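Local coordinates for protein DNA polymerase (Pyrobaculum calidifontis, PDB 5MDN) that probably catalyses DNA synthesis, extending a DNA chain by one nucleotide from a deoxyribonucleoside triphosphate with release of diphosphate, at residues V125-W130 with L378-Y383; I352-V357 with K508-A513; R481-E486 with R498-R503. All blocks are in the same frame, centred on the assembly; numbering follows the deposited sequence.

How the contacts relate
The three contacts follow one another from the amino-terminal part of the fold to the fingers of this family B polymerase. Contact 1 and contact 2, with centres 12 Å apart, touch where Cys128 packs on Ile352, Ser355 and Ser356 of helix 326-356. Contact 2 and contact 3, whose centres are also 12 Å apart, share helix 495-512 and meet where Gln353 OE1 lies 3.1 Å from Arg503 NE, a weak hydrogen bond. Contacts 1 and 3 do not touch, their centres being 19 Å apart. The Pro127 side chain of contact 1 is about 10 Å from a bound magnesium ion; Asp7 and Asp363 hold a magnesium ion close by. Contacts 2 and 3 lie away from the metal sites.

Contact 1: V125-W130 with L378-Y383; sequences VVPCAW and LLRYAY
Arg380 reaches from helix 370-384 to the backbone of Val125, its guanidinium edge meeting the carbonyl oxygen, while Val126 and Pro127 pack against the same group. The arginine-to-carbonyl hydrogen bonds join the loop between helix 115-123 and strand 131-141 to helix 370-384, two parts of the family B polymerase fold far apart in sequence. NH1 gives the stronger bond, 2.7 Å to Val125 O with an N-H...O angle of 153°; NH2 adds a weak one to the same oxygen, so two donors hold one acceptor and restrain the guanidinium's rotation. A long arginine suits the place because the backbones stay apart, with Val126 CA 9.8 Å from Arg380 CA. Its chain runs extended to CD and then bends (chi3 -85°), turning the flat group across to the loop. Val126 crosses it at about a right angle, with CG1 3.6 Å from Arg380 NH1. The ring of Pro127 brings CD near NH2, which also bonds weakly to Gly359 O. Both apolar side chains suit their places, lying beside the guanidinium without competing with Val125 O for its N-H groups. At that oxygen NH1 sits above the carbonyl plane, 60° out of it, although the oxygen itself lies close to the guanidinium plane.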
ATOM      1  N   VAL A 125     -16.963 -15.730   6.084  1.00 51.57           N
ATOM      2  CA  VAL A 125     -17.010 -14.478   6.831  1.00 52.68           C
ATOM      3  C   VAL A 125     -16.285 -13.410   6.022  1.00 53.67           C
ATOM      4  O   VAL A 125     -15.084 -13.526   5.755  1.00 59.23           O
ATOM      5  CB  VAL A 125     -16.382 -14.637   8.222  1.00 52.90           C
ATOM      6  CG1 VAL A 125     -16.500 -13.339   9.009  1.00 52.79           C
ATOM      7  CG2 VAL A 125     -17.024 -15.790   8.971  1.00 53.65           C
ATOM      8  N   VAL A 126     -17.009 -12.369   5.637  1.00 53.10           N
ATOM      9  CA  VAL A 126     -16.461 -11.276   4.840  1.00 55.12           C
ATOM     10  C   VAL A 126     -16.315 -10.058   5.746  1.00 53.81           C
ATOM     11  O   VAL A 126     -17.306  -9.611   6.340  1.00 50.95           O
ATOM     12  CB  VAL A 126     -17.341 -10.966   3.615  1.00 57.70           C
ATOM     13  CG1 VAL A 126     -17.171 -12.052   2.562  1.00 58.20           C
ATOM     14  CG2 VAL A 126     -18.811 -10.853   4.006  1.00 60.15           C
ATOM     15  N   PRO A 127     -15.112  -9.511   5.908  1.00 50.84           N
ATOM     16  CA  PRO A 127     -14.946  -8.334   6.767  1.00 50.78           C
ATOM     17  C   PRO A 127     -15.534  -7.092   6.119  1.00 52.51           C
ATOM     18  O   PRO A 127     -15.616  -6.981   4.893  1.00 52.12           O
ATOM     19  CB  PRO A 127     -13.426  -8.219   6.925  1.00 49.54           C
ATOM     20  CG  PRO A 127     -12.872  -8.868   5.709  1.00 48.24           C
ATOM     21  CD  PRO A 127     -13.843  -9.942   5.296  1.00 48.93           C
ATOM     22  N   CYS A 128     -15.945  -6.150   6.968  1.00 54.98           N
ATOM     23  CA  CYS A 128     -16.535  -4.890   6.516  1.00 58.14           C
ATOM     24  C   CYS A 128     -17.730  -5.143   5.601  1.00 62.63           C
ATOM     25  O   CYS A 128     -17.890  -4.512   4.555  1.00 62.15           O
ATOM     26  CB  CYS A 128     -15.493  -4.008   5.830  1.00 57.80           C
ATOM     27  SG  CYS A 128     -14.107  -3.526   6.875  1.00 57.65           S
ATOM     28  N   ALA A 129     -18.578  -6.084   6.010  1.00 65.09           N
ATOM     29  CA  ALA A 129     -19.808  -6.391   5.297  1.00 62.89           C
ATOM     30  C   ALA A 129     -20.749  -7.088   6.267  1.00 61.88           C
ATOM     31  O   ALA A 129     -20.307  -7.893   7.091  1.00 64.15           O
ATOM     32  CB  ALA A 129     -19.550  -7.269   4.069  1.00 61.40           C
ATOM     33  N   TRP A 130     -22.037  -6.778   6.166  1.00 73.49           N
ATOM     34  CA  TRP A 130     -23.021  -7.374   7.060  1.00 71.99           C
ATOM     35  C   TRP A 130     -23.158  -8.866   6.775  1.00 73.04           C
ATOM     36  O   TRP A 130     -23.583  -9.261   5.684  1.00 71.38           O
ATOM     37  CB  TRP A 130     -24.368  -6.678   6.911  1.00 68.85           C
ATOM     38  CG  TRP A 130     -24.391  -5.259   7.377  1.00 66.55           C
ATOM     39  CD1 TRP A 130     -24.353  -4.139   6.601  1.00 66.44           C
ATOM     40  CD2 TRP A 130     -24.481  -4.806   8.732  1.00 64.33           C
ATOM     41  NE1 TRP A 130     -24.405  -3.014   7.389  1.00 66.52           N
ATOM     42  CE2 TRP A 130     -24.484  -3.398   8.702  1.00 65.03           C
ATOM     43  CE3 TRP A 130     -24.554  -5.455   9.968  1.00 64.69           C
ATOM     44  CZ2 TRP A 130     -24.557  -2.627   9.861  1.00 64.13           C
ATOM     45  CZ3 TRP A 130     -24.627  -4.690  11.115  1.00 63.14           C
ATOM     46  CH2 TRP A 130     -24.628  -3.291  11.055  1.00 63.97           C
ATOM     47  N   LEU A 378      -8.218 -14.675  -4.407  1.00 49.63           N
ATOM     48  CA  LEU A 378      -8.278 -15.910  -5.184  1.00 48.50           C
ATOM     49  C   LEU A 378      -8.370 -17.139  -4.288  1.00 48.60           C
ATOM     50  O   LEU A 378      -9.015 -18.125  -4.660  1.00 48.57           O
ATOM     51  CB  LEU A 378      -7.064 -16.009  -6.108  1.00 48.17           C
ATOM     52  CG  LEU A 378      -6.985 -14.935  -7.196  1.00 48.59           C
ATOM     53  CD1 LEU A 378      -5.741 -15.117  -8.049  1.00 48.43           C
ATOM     54  CD2 LEU A 378      -8.239 -14.945  -8.058  1.00 47.53           C
ATOM     55  N   LEU A 379      -7.736 -17.103  -3.110  1.00 47.96           N
ATOM     56  CA  LEU A 379      -7.895 -18.197  -2.156  1.00 47.69           C
ATOM     57  C   LEU A 379      -9.344 -18.327  -1.712  1.00 49.57           C
ATOM     58  O   LEU A 379      -9.852 -19.440  -1.537  1.00 52.24           O
ATOM     59  CB  LEU A 379      -7.003 -17.980  -0.937  1.00 48.30           C
ATOM     60  CG  LEU A 379      -5.492 -18.153  -1.044  1.00 48.63           C
ATOM     61  CD1 LEU A 379      -4.884 -17.897   0.318  1.00 50.93           C
ATOM     62  CD2 LEU A 379      -5.144 -19.538  -1.542  1.00 49.15           C
ATOM     63  N   ARG A 380     -10.027 -17.195  -1.524  1.00 45.48           N
ATOM     64  CA  ARG A 380     -11.431 -17.231  -1.133  1.00 45.89           C
ATOM     65  C   ARG A 380     -12.294 -17.794  -2.255  1.00 46.65           C
ATOM     66  O   ARG A 380     -13.182 -18.617  -2.010  1.00 50.39           O
ATOM     67  CB  ARG A 380     -11.897 -15.829  -0.737  1.00 46.03           C
ATOM     68  CG  ARG A 380     -13.129 -15.799   0.152  1.00 47.94           C
ATOM     69  CD  ARG A 380     -13.439 -14.382   0.602  1.00 51.13           C
ATOM     70  NE  ARG A 380     -12.678 -14.001   1.789  1.00 52.54           N
ATOM     71  CZ  ARG A 380     -13.182 -13.971   3.020  1.00 52.69           C
ATOM     72  NH1 ARG A 380     -14.450 -14.296   3.228  1.00 51.80           N
ATOM     73  NH2 ARG A 380     -12.419 -13.612   4.043  1.00 53.83           N
ATOM     74  N   TYR A 381     -12.052 -17.354  -3.491  1.00 50.53           N
ATOM     75  CA  TYR A 381     -12.766 -17.916  -4.634  1.00 49.88           C
ATOM     76  C   TYR A 381     -12.425 -19.387  -4.834  1.00 51.97           C
ATOM     77  O   TYR A 381     -13.305 -20.199  -5.143  1.00 55.22           O
ATOM     78  CB  TYR A 381     -12.451 -17.120  -5.902  1.00 48.72           C
ATOM     79  CG  TYR A 381     -13.315 -15.894  -6.093  1.00 49.31           C
ATOM     80  CD1 TYR A 381     -14.573 -15.993  -6.675  1.00 51.46           C
ATOM     81  CD2 TYR A 381     -12.874 -14.637  -5.699  1.00 50.60           C
ATOM     82  CE1 TYR A 381     -15.369 -14.876  -6.854  1.00 51.59           C
ATOM     83  CE2 TYR A 381     -13.664 -13.514  -5.874  1.00 52.28           C
ATOM     84  CZ  TYR A 381     -14.911 -13.640  -6.452  1.00 52.13           C
ATOM     85  OH  TYR A 381     -15.699 -12.528  -6.628  1.00 52.61           O
ATOM     86  N   ALA A 382     -11.145 -19.745  -4.687  1.00 49.10           N
ATOM     87  CA  ALA A 382     -10.734 -21.134  -4.873  1.00 51.41           C
ATOM     88  C   ALA A 382     -11.456 -22.077  -3.921  1.00 54.03           C
ATOM     89  O   ALA A 382     -11.718 -23.232  -4.277  1.00 54.36           O
ATOM     90  CB  ALA A 382      -9.221 -21.264  -4.699  1.00 50.12           C
ATOM     91  N   TYR A 383     -11.782 -21.616  -2.710  1.00 52.33           N
ATOM     92  CA  TYR A 383     -12.481 -22.478  -1.762  1.00 53.43           C
ATOM     93  C   TYR A 383     -13.901 -22.776  -2.233  1.00 58.63           C
ATOM     94  O   TYR A 383     -14.301 -23.942  -2.333  1.00 59.87           O
ATOM     95  CB  TYR A 383     -12.499 -21.849  -0.371  1.00 50.97           C
ATOM     96  CG  TYR A 383     -13.222 -22.712   0.636  1.00 49.02           C
ATOM     97  CD1 TYR A 383     -12.630 -23.864   1.139  1.00 48.49           C
ATOM     98  CD2 TYR A 383     -14.505 -22.396   1.059  1.00 48.24           C
ATOM     99  CE1 TYR A 383     -13.290 -24.668   2.048  1.00 49.77           C
ATOM    100  CE2 TYR A 383     -15.173 -23.193   1.968  1.00 49.71           C
ATOM    101  CZ  TYR A 383     -14.560 -24.329   2.460  1.00 48.85           C
ATOM    102  OH  TYR A 383     -15.217 -25.130   3.366  1.00 46.71           O
TER

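Contact 2: I352-V357 with K508-A513; sequences IQLSSV and KVMANA
Met510 bridges Leu354 and Val357, and both close contacts between 352-357 and 508-513 are made by this one side chain. The tight part is wholly apolar and buried. Leu354 CD1 lies 3.6 Å from Met510 SD and 3.8 Å from Met510 CG, the two chains crossing obliquely. Val357 comes alongside in the opposite direction and sets CG1 3.7 Å from the same Met510 CG. A flexible, unbranched methionine suits this place: a bend at chi2 (-63°) brings SD to Leu354 while CG stays against both branched residues. Leu354 leaves its helix to one side of the facing segment, yet with CG anti to the backbone N (chi1 -166°) its CD1 methyl reaches the sulfur. Val374 and Met377 of helix 370-384 also touch Met510, so a third helix joins the packing, and Val357 packs further on Leu507 of helix 495-512.

The backbones come closest at Val357, the first residue to leave helical geometry, with Val357 CA 7.8 Å from Met510 CA. The last turn before it is secured at Gln353 O, which accepts both Val357 N and, at 2.9 Å, Ser356 OG; a serine serves well here because its hydroxyl can fold back onto its own helix.

The other side is loose. Val509 CB is still 5.0 Å from Leu354 CD1, and Lys508 and Asn512, both partly exposed, make no contact with 352-357. These two are the lysine and asparagine of the KxxxNxxYG signature, motif B of family B polymerases, which runs on beyond the segment; Met510, at one of its variable positions, packs this fingers helix against the end of helix 326-356.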
ATOM      1  N   ILE A 352     -12.595   0.418   3.234  1.00 54.20           N
ATOM      2  CA  ILE A 352     -13.627  -0.462   3.779  1.00 52.65           C
ATOM      3  C   ILE A 352     -14.208  -1.344   2.681  1.00 52.68           C
ATOM      4  O   ILE A 352     -14.423  -2.547   2.880  1.00 53.29           O
ATOM      5  CB  ILE A 352     -14.716   0.366   4.487  1.00 52.14           C
ATOM      6  CG1 ILE A 352     -14.156   0.994   5.766  1.00 52.82           C
ATOM      7  CG2 ILE A 352     -15.932  -0.493   4.799  1.00 50.38           C
ATOM      8  CD1 ILE A 352     -15.134   1.892   6.488  1.00 51.78           C
ATOM      9  N   GLN A 353     -14.460  -0.767   1.504  1.00 54.65           N
ATOM     10  CA  GLN A 353     -14.974  -1.561   0.393  1.00 54.38           C
ATOM     11  C   GLN A 353     -13.902  -2.492  -0.157  1.00 53.54           C
ATOM     12  O   GLN A 353     -14.190  -3.646  -0.498  1.00 56.45           O
ATOM     13  CB  GLN A 353     -15.511  -0.645  -0.706  1.00 53.84           C
ATOM     14  CG  GLN A 353     -16.655   0.250  -0.261  1.00 55.13           C
ATOM     15  CD  GLN A 353     -17.838  -0.539   0.262  1.00 56.17           C
ATOM     16  OE1 GLN A 353     -18.199  -1.578  -0.291  1.00 56.22           O
ATOM     17  NE2 GLN A 353     -18.451  -0.047   1.332  1.00 56.61           N
ATOM     18  N   LEU A 354     -12.661  -2.011  -0.247  1.00 54.26           N
ATOM     19  CA  LEU A 354     -11.561  -2.873  -0.659  1.00 51.32           C
ATOM     20  C   LEU A 354     -11.312  -3.993   0.342  1.00 49.36           C
ATOM     21  O   LEU A 354     -10.635  -4.971   0.006  1.00 49.31           O
ATOM     22  CB  LEU A 354     -10.286  -2.044  -0.853  1.00 51.61           C
ATOM     23  CG  LEU A 354      -9.128  -2.721  -1.593  1.00 52.23           C
ATOM     24  CD1 LEU A 354      -9.557  -3.118  -2.998  1.00 52.66           C
ATOM     25  CD2 LEU A 354      -7.902  -1.822  -1.636  1.00 53.47           C
ATOM     26  N   SER A 355     -11.820  -3.861   1.572  1.00 50.17           N
ATOM     27  CA  SER A 355     -11.722  -4.936   2.554  1.00 49.83           C
ATOM     28  C   SER A 355     -12.810  -5.987   2.350  1.00 51.98           C
ATOM     29  O   SER A 355     -12.557  -7.184   2.520  1.00 52.44           O
ATOM     30  CB  SER A 355     -11.791  -4.362   3.969  1.00 48.34           C
ATOM     31  OG  SER A 355     -11.839  -5.400   4.931  1.00 48.57           O
ATOM     32  N   SER A 356     -14.027  -5.556   1.998  1.00 52.30           N
ATOM     33  CA  SER A 356     -15.106  -6.511   1.765  1.00 51.84           C
ATOM     34  C   SER A 356     -14.906  -7.245   0.445  1.00 51.27           C
ATOM     35  O   SER A 356     -15.210  -8.440   0.337  1.00 56.06           O
ATOM     36  CB  SER A 356     -16.458  -5.800   1.794  1.00 52.63           C
ATOM     37  OG  SER A 356     -16.539  -4.808   0.785  1.00 53.64           O
ATOM     38  N   VAL A 357     -14.384  -6.549  -0.567  1.00 49.13           N
ATOM     39  CA  VAL A 357     -13.729  -7.237  -1.668  1.00 52.04           C
ATOM     40  C   VAL A 357     -12.372  -7.746  -1.188  1.00 54.10           C
ATOM     41  O   VAL A 357     -11.849  -7.315  -0.154  1.00 61.88           O
ATOM     42  CB  VAL A 357     -13.592  -6.305  -2.885  1.00 53.15           C
ATOM     43  CG1 VAL A 357     -13.251  -7.093  -4.140  1.00 54.72           C
ATOM     44  CG2 VAL A 357     -14.873  -5.504  -3.083  1.00 52.07           C
ATOM     45  N   LYS A 508     -13.424  -2.805  -9.443  1.00 50.41           N
ATOM     46  CA  LYS A 508     -12.602  -2.511 -10.614  1.00 51.63           C
ATOM     47  C   LYS A 508     -11.117  -2.713 -10.324  1.00 50.06           C
ATOM     48  O   LYS A 508     -10.400  -3.344 -11.110  1.00 48.39           O
ATOM     49  CB  LYS A 508     -12.835  -1.069 -11.059  1.00 56.48           C
ATOM     50  CG  LYS A 508     -11.958  -0.642 -12.220  1.00 60.95           C
ATOM     51  CD  LYS A 508     -12.209   0.800 -12.615  1.00 64.35           C
ATOM     52  CE  LYS A 508     -11.268   1.226 -13.731  1.00 67.20           C
ATOM     53  NZ  LYS A 508     -11.456   2.655 -14.108  1.00 70.47           N
ATOM     54  N   VAL A 509     -10.637  -2.171  -9.201  1.00 49.57           N
ATOM     55  CA  VAL A 509      -9.207  -2.209  -8.905  1.00 48.98           C
ATOM     56  C   VAL A 509      -8.726  -3.644  -8.728  1.00 50.43           C
ATOM     57  O   VAL A 509      -7.644  -4.013  -9.199  1.00 49.73           O
ATOM     58  CB  VAL A 509      -8.896  -1.347  -7.667  1.00 48.27           C
ATOM     59  CG1 VAL A 509      -7.422  -1.447  -7.298  1.00 50.34           C
ATOM     60  CG2 VAL A 509      -9.282   0.098  -7.920  1.00 47.23           C
ATOM     61  N   MET A 510      -9.524  -4.478  -8.059  1.00 47.58           N
ATOM     62  CA  MET A 510      -9.132  -5.872  -7.875  1.00 48.68           C
ATOM     63  C   MET A 510      -9.152  -6.633  -9.196  1.00 48.12           C
ATOM     64  O   MET A 510      -8.285  -7.480  -9.445  1.00 51.39           O
ATOM     65  CB  MET A 510     -10.043  -6.539  -6.848  1.00 50.05           C
ATOM     66  CG  MET A 510      -9.947  -5.919  -5.461  1.00 51.16           C
ATOM     67  SD  MET A 510      -8.313  -6.069  -4.711  1.00 50.28           S
ATOM     68  CE  MET A 510      -8.046  -7.835  -4.819  1.00 51.55           C
ATOM     69  N   ALA A 511     -10.139  -6.356 -10.052  1.00 52.19           N
ATOM     70  CA  ALA A 511     -10.179  -6.976 -11.373  1.00 51.77           C
ATOM     71  C   ALA A 511      -8.976  -6.561 -12.214  1.00 53.45           C
ATOM     72  O   ALA A 511      -8.319  -7.403 -12.838  1.00 54.28           O
ATOM     73  CB  ALA A 511     -11.486  -6.615 -12.078  1.00 51.11           C
ATOM     74  N   ASN A 512      -8.674  -5.260 -12.248  1.00 52.19           N
ATOM     75  CA  ASN A 512      -7.561  -4.772 -13.055  1.00 53.68           C
ATOM     76  C   ASN A 512      -6.203  -5.116 -12.452  1.00 56.06           C
ATOM     77  O   ASN A 512      -5.190  -5.035 -13.156  1.00 62.40           O
ATOM     78  CB  ASN A 512      -7.676  -3.259 -13.243  1.00 52.11           C
ATOM     79  CG  ASN A 512      -8.930  -2.860 -13.992  1.00 50.30           C
ATOM     80  OD1 ASN A 512      -9.562  -3.687 -14.650  1.00 48.97           O
ATOM     81  ND2 ASN A 512      -9.295  -1.586 -13.905  1.00 50.09           N
ATOM     82  N   ALA A 513      -6.155  -5.491 -11.174  1.00 53.36           N
ATOM     83  CA  ALA A 513      -4.901  -5.899 -10.554  1.00 52.41           C
ATOM     84  C   ALA A 513      -4.474  -7.308 -10.946  1.00 52.54           C
ATOM     85  O   ALA A 513      -3.319  -7.677 -10.706  1.00 52.55           O
ATOM     86  CB  ALA A 513      -5.011  -5.803  -9.032  1.00 51.88           C
TER

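Contact 3: R481-E486 with R498-R503; sequences RAVREE and RLLDER
Val483 packs between Leu500 and Arg503, buried where helix 468-486 meets helix 495-512. With CG1 anti to the backbone N (chi1 169°), its two methyls part: CG1 rests 3.7 Å from Leu500 CD2 and also against Leu500 O, while CG2 lies 3.9 Å from Arg503 CD. A compact beta-branched residue fits because the backbones come close here, the CA atoms of Val483 and Leu500 being 6.7 Å apart. Cut back to an alanine, the position would lose both methyls, which is likely to open a gap beside Leu500 CD2 and leave the Arg503 methylenes without their apolar neighbour. Arg503 offers this aliphatic stem to Val483 while Ser356 of helix 326-356 also lies against it. Next in sequence, Arg484, facing the other way, pairs with Glu586. One turn beyond Val483, Glu486 meets Leu500 through its backbone: Leu500 CD1 lies 3.9 Å from Glu486 O, whereas the glutamate carboxylate leads away from the contact, as suits a charged group at an exposed edge. The segment axes approach to 9.1 Å with 159° between their directions, nearly antiparallel, as in the two-helix hairpin that forms the fingers of family B DNA polymerases.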
ATOM      1  N   ARG A 481     -21.168  -4.596 -12.267  1.00 65.00           N
ATOM      2  CA  ARG A 481     -22.267  -4.206 -13.146  1.00 67.71           C
ATOM      3  C   ARG A 481     -23.575  -4.072 -12.375  1.00 64.07           C
ATOM      4  O   ARG A 481     -24.387  -3.186 -12.664  1.00 67.15           O
ATOM      5  CB  ARG A 481     -22.404  -5.220 -14.281  1.00 73.50           C
ATOM      6  CG  ARG A 481     -23.258  -4.755 -15.449  1.00 78.71           C
ATOM      7  CD  ARG A 481     -22.661  -5.243 -16.758  1.00 82.32           C
ATOM      8  NE  ARG A 481     -22.590  -6.700 -16.815  1.00 88.51           N
ATOM      9  CZ  ARG A 481     -21.685  -7.377 -17.515  1.00 94.72           C
ATOM     10  NH1 ARG A 481     -20.761  -6.727 -18.211  1.00 95.39           N
ATOM     11  NH2 ARG A 481     -21.696  -8.704 -17.511  1.00 93.16           N
ATOM     12  N   ALA A 482     -23.797  -4.945 -11.390  1.00 68.66           N
ATOM     13  CA  ALA A 482     -25.006  -4.856 -10.578  1.00 66.75           C
ATOM     14  C   ALA A 482     -24.956  -3.647  -9.651  1.00 68.66           C
ATOM     15  O   ALA A 482     -25.943  -2.915  -9.512  1.00 67.48           O
ATOM     16  CB  ALA A 482     -25.193  -6.145  -9.777  1.00 64.16           C
ATOM     17  N   VAL A 483     -23.813  -3.432  -8.994  1.00 71.65           N
ATOM     18  CA  VAL A 483     -23.655  -2.273  -8.119  1.00 71.72           C
ATOM     19  C   VAL A 483     -23.779  -0.981  -8.918  1.00 72.16           C
ATOM     20  O   VAL A 483     -24.422  -0.019  -8.480  1.00 73.25           O
ATOM     21  CB  VAL A 483     -22.314  -2.349  -7.366  1.00 70.69           C
ATOM     22  CG1 VAL A 483     -22.017  -1.032  -6.661  1.00 68.66           C
ATOM     23  CG2 VAL A 483     -22.328  -3.497  -6.369  1.00 71.88           C
ATOM     24  N   ARG A 484     -23.168  -0.941 -10.106  1.00 71.12           N
ATOM     25  CA  ARG A 484     -23.098   0.297 -10.876  1.00 72.46           C
ATOM     26  C   ARG A 484     -24.475   0.765 -11.333  1.00 74.71           C
ATOM     27  O   ARG A 484     -24.728   1.975 -11.383  1.00 76.50           O
ATOM     28  CB  ARG A 484     -22.175   0.098 -12.077  1.00 72.89           C
ATOM     29  CG  ARG A 484     -21.465   1.351 -12.553  1.00 76.67           C
ATOM     30  CD  ARG A 484     -20.387   0.985 -13.560  1.00 79.42           C
ATOM     31  NE  ARG A 484     -19.730   2.154 -14.135  1.00 81.64           N
ATOM     32  CZ  ARG A 484     -18.788   2.092 -15.069  1.00 84.29           C
ATOM     33  NH1 ARG A 484     -18.392   0.914 -15.534  1.00 84.95           N
ATOM     34  NH2 ARG A 484     -18.236   3.203 -15.538  1.00 85.54           N
ATOM     35  N   GLU A 485     -25.378  -0.160 -11.666  1.00 78.88           N
ATOM     36  CA  GLU A 485     -26.724   0.248 -12.052  1.00 82.21           C
ATOM     37  C   GLU A 485     -27.561   0.654 -10.846  1.00 85.14           C
ATOM     38  O   GLU A 485     -28.429   1.525 -10.966  1.00 86.59           O
ATOM     39  CB  GLU A 485     -27.423  -0.866 -12.839  1.00 81.90           C
ATOM     40  CG  GLU A 485     -27.980  -2.004 -11.999  1.00 86.52           C
ATOM     41  CD  GLU A 485     -28.974  -2.854 -12.767  1.00 92.43           C
ATOM     42  OE1 GLU A 485     -29.997  -2.301 -13.225  1.00 96.23           O
ATOM     43  OE2 GLU A 485     -28.737  -4.072 -12.911  1.00 96.38           O
ATOM     44  N   GLU A 486     -27.325   0.035  -9.685  1.00 84.36           N
ATOM     45  CA  GLU A 486     -28.011   0.453  -8.469  1.00 82.88           C
ATOM     46  C   GLU A 486     -27.641   1.875  -8.068  1.00 86.44           C
ATOM     47  O   GLU A 486     -28.401   2.519  -7.336  1.00 88.05           O
ATOM     48  CB  GLU A 486     -27.691  -0.514  -7.327  1.00 80.89           C
ATOM     49  CG  GLU A 486     -28.754  -0.590  -6.236  1.00 83.55           C
ATOM     50  CD  GLU A 486     -29.887  -1.548  -6.572  1.00 87.54           C
ATOM     51  OE1 GLU A 486     -30.215  -1.701  -7.769  1.00 87.87           O
ATOM     52  OE2 GLU A 486     -30.446  -2.156  -5.634  1.00 87.81           O
ATOM     53  N   ARG A 498     -22.223   7.871  -3.139  1.00 76.83           N
ATOM     54  CA  ARG A 498     -20.772   7.849  -2.985  1.00 81.83           C
ATOM     55  C   ARG A 498     -20.298   6.516  -2.419  1.00 80.98           C
ATOM     56  O   ARG A 498     -19.228   6.018  -2.792  1.00 83.69           O
ATOM     57  CB  ARG A 498     -20.329   9.012  -2.100  1.00 87.38           C
ATOM     58  CG  ARG A 498     -20.524  10.365  -2.764  1.00 94.46           C
ATOM     59  CD  ARG A 498     -20.092  11.515  -1.871  1.00 97.47           C
ATOM     60  NE  ARG A 498     -21.044  12.621  -1.930  1.00 98.72           N
ATOM     61  CZ  ARG A 498     -21.948  12.890  -0.993  1.00101.15           C
ATOM     62  NH1 ARG A 498     -22.029  12.134   0.094  1.00101.23           N
ATOM     63  NH2 ARG A 498     -22.768  13.919  -1.143  1.00102.96           N
ATOM     64  N   LEU A 499     -21.078   5.931  -1.508  1.00 81.10           N
ATOM     65  CA  LEU A 499     -20.721   4.627  -0.962  1.00 79.40           C
ATOM     66  C   LEU A 499     -20.739   3.560  -2.047  1.00 75.41           C
ATOM     67  O   LEU A 499     -19.838   2.716  -2.114  1.00 76.51           O
ATOM     68  CB  LEU A 499     -21.676   4.256   0.171  1.00 81.11           C
ATOM     69  CG  LEU A 499     -21.448   4.961   1.507  1.00 83.55           C
ATOM     70  CD1 LEU A 499     -22.776   5.187   2.185  1.00 85.62           C
ATOM     71  CD2 LEU A 499     -20.538   4.131   2.393  1.00 83.10           C
ATOM     72  N   LEU A 500     -21.764   3.579  -2.904  1.00 72.01           N
ATOM     73  CA  LEU A 500     -21.836   2.632  -4.011  1.00 69.81           C
ATOM     74  C   LEU A 500     -20.743   2.875  -5.044  1.00 70.14           C
ATOM     75  O   LEU A 500     -20.259   1.924  -5.669  1.00 70.66           O
ATOM     76  CB  LEU A 500     -23.212   2.716  -4.671  1.00 69.61           C
ATOM     77  CG  LEU A 500     -24.348   1.974  -3.963  1.00 69.35           C
ATOM     78  CD1 LEU A 500     -25.687   2.295  -4.610  1.00 67.81           C
ATOM     79  CD2 LEU A 500     -24.100   0.472  -3.949  1.00 69.66           C
ATOM     80  N   ASP A 501     -20.349   4.137  -5.245  1.00 68.58           N
ATOM     81  CA  ASP A 501     -19.266   4.441  -6.176  1.00 70.27           C
ATOM     82  C   ASP A 501     -17.929   3.912  -5.671  1.00 69.07           C
ATOM     83  O   ASP A 501     -17.092   3.469  -6.465  1.00 70.45           O
ATOM     84  CB  ASP A 501     -19.193   5.948  -6.418  1.00 74.86           C
ATOM     85  CG  ASP A 501     -18.365   6.304  -7.641  1.00 78.21           C
ATOM     86  OD1 ASP A 501     -18.789   5.971  -8.768  1.00 80.93           O
ATOM     87  OD2 ASP A 501     -17.293   6.923  -7.472  1.00 78.67           O
ATOM     88  N   GLU A 502     -17.708   3.956  -4.355  1.00 67.10           N
ATOM     89  CA  GLU A 502     -16.489   3.387  -3.789  1.00 65.85           C
ATOM     90  C   GLU A 502     -16.467   1.871  -3.949  1.00 62.58           C
ATOM     91  O   GLU A 502     -15.448   1.292  -4.343  1.00 60.22           O
ATOM     92  CB  GLU A 502     -16.362   3.779  -2.317  1.00 68.83           C
ATOM     93  CG  GLU A 502     -16.092   5.260  -2.073  1.00 73.09           C
ATOM     94  CD  GLU A 502     -14.685   5.688  -2.462  1.00 78.34           C
ATOM     95  OE1 GLU A 502     -13.890   4.831  -2.903  1.00 85.61           O
ATOM     96  OE2 GLU A 502     -14.369   6.887  -2.318  1.00 85.43           O
ATOM     97  N   ARG A 503     -17.582   1.210  -3.626  1.00 62.77           N
ATOM     98  CA  ARG A 503     -17.678  -0.233  -3.828  1.00 61.40           C
ATOM     99  C   ARG A 503     -17.472  -0.599  -5.292  1.00 56.57           C
ATOM    100  O   ARG A 503     -16.808  -1.595  -5.605  1.00 53.31           O
ATOM    101  CB  ARG A 503     -19.030  -0.741  -3.328  1.00 63.80           C
ATOM    102  CG  ARG A 503     -19.453  -2.076  -3.920  1.00 64.61           C
ATOM    103  CD  ARG A 503     -20.492  -2.774  -3.060  1.00 65.97           C
ATOM    104  NE  ARG A 503     -19.875  -3.555  -1.993  1.00 69.30           N
ATOM    105  CZ  ARG A 503     -19.428  -4.798  -2.144  1.00 72.29           C
ATOM    106  NH1 ARG A 503     -19.530  -5.402  -3.320  1.00 73.50           N
ATOM    107  NH2 ARG A 503     -18.880  -5.439  -1.120  1.00 73.10           N
TER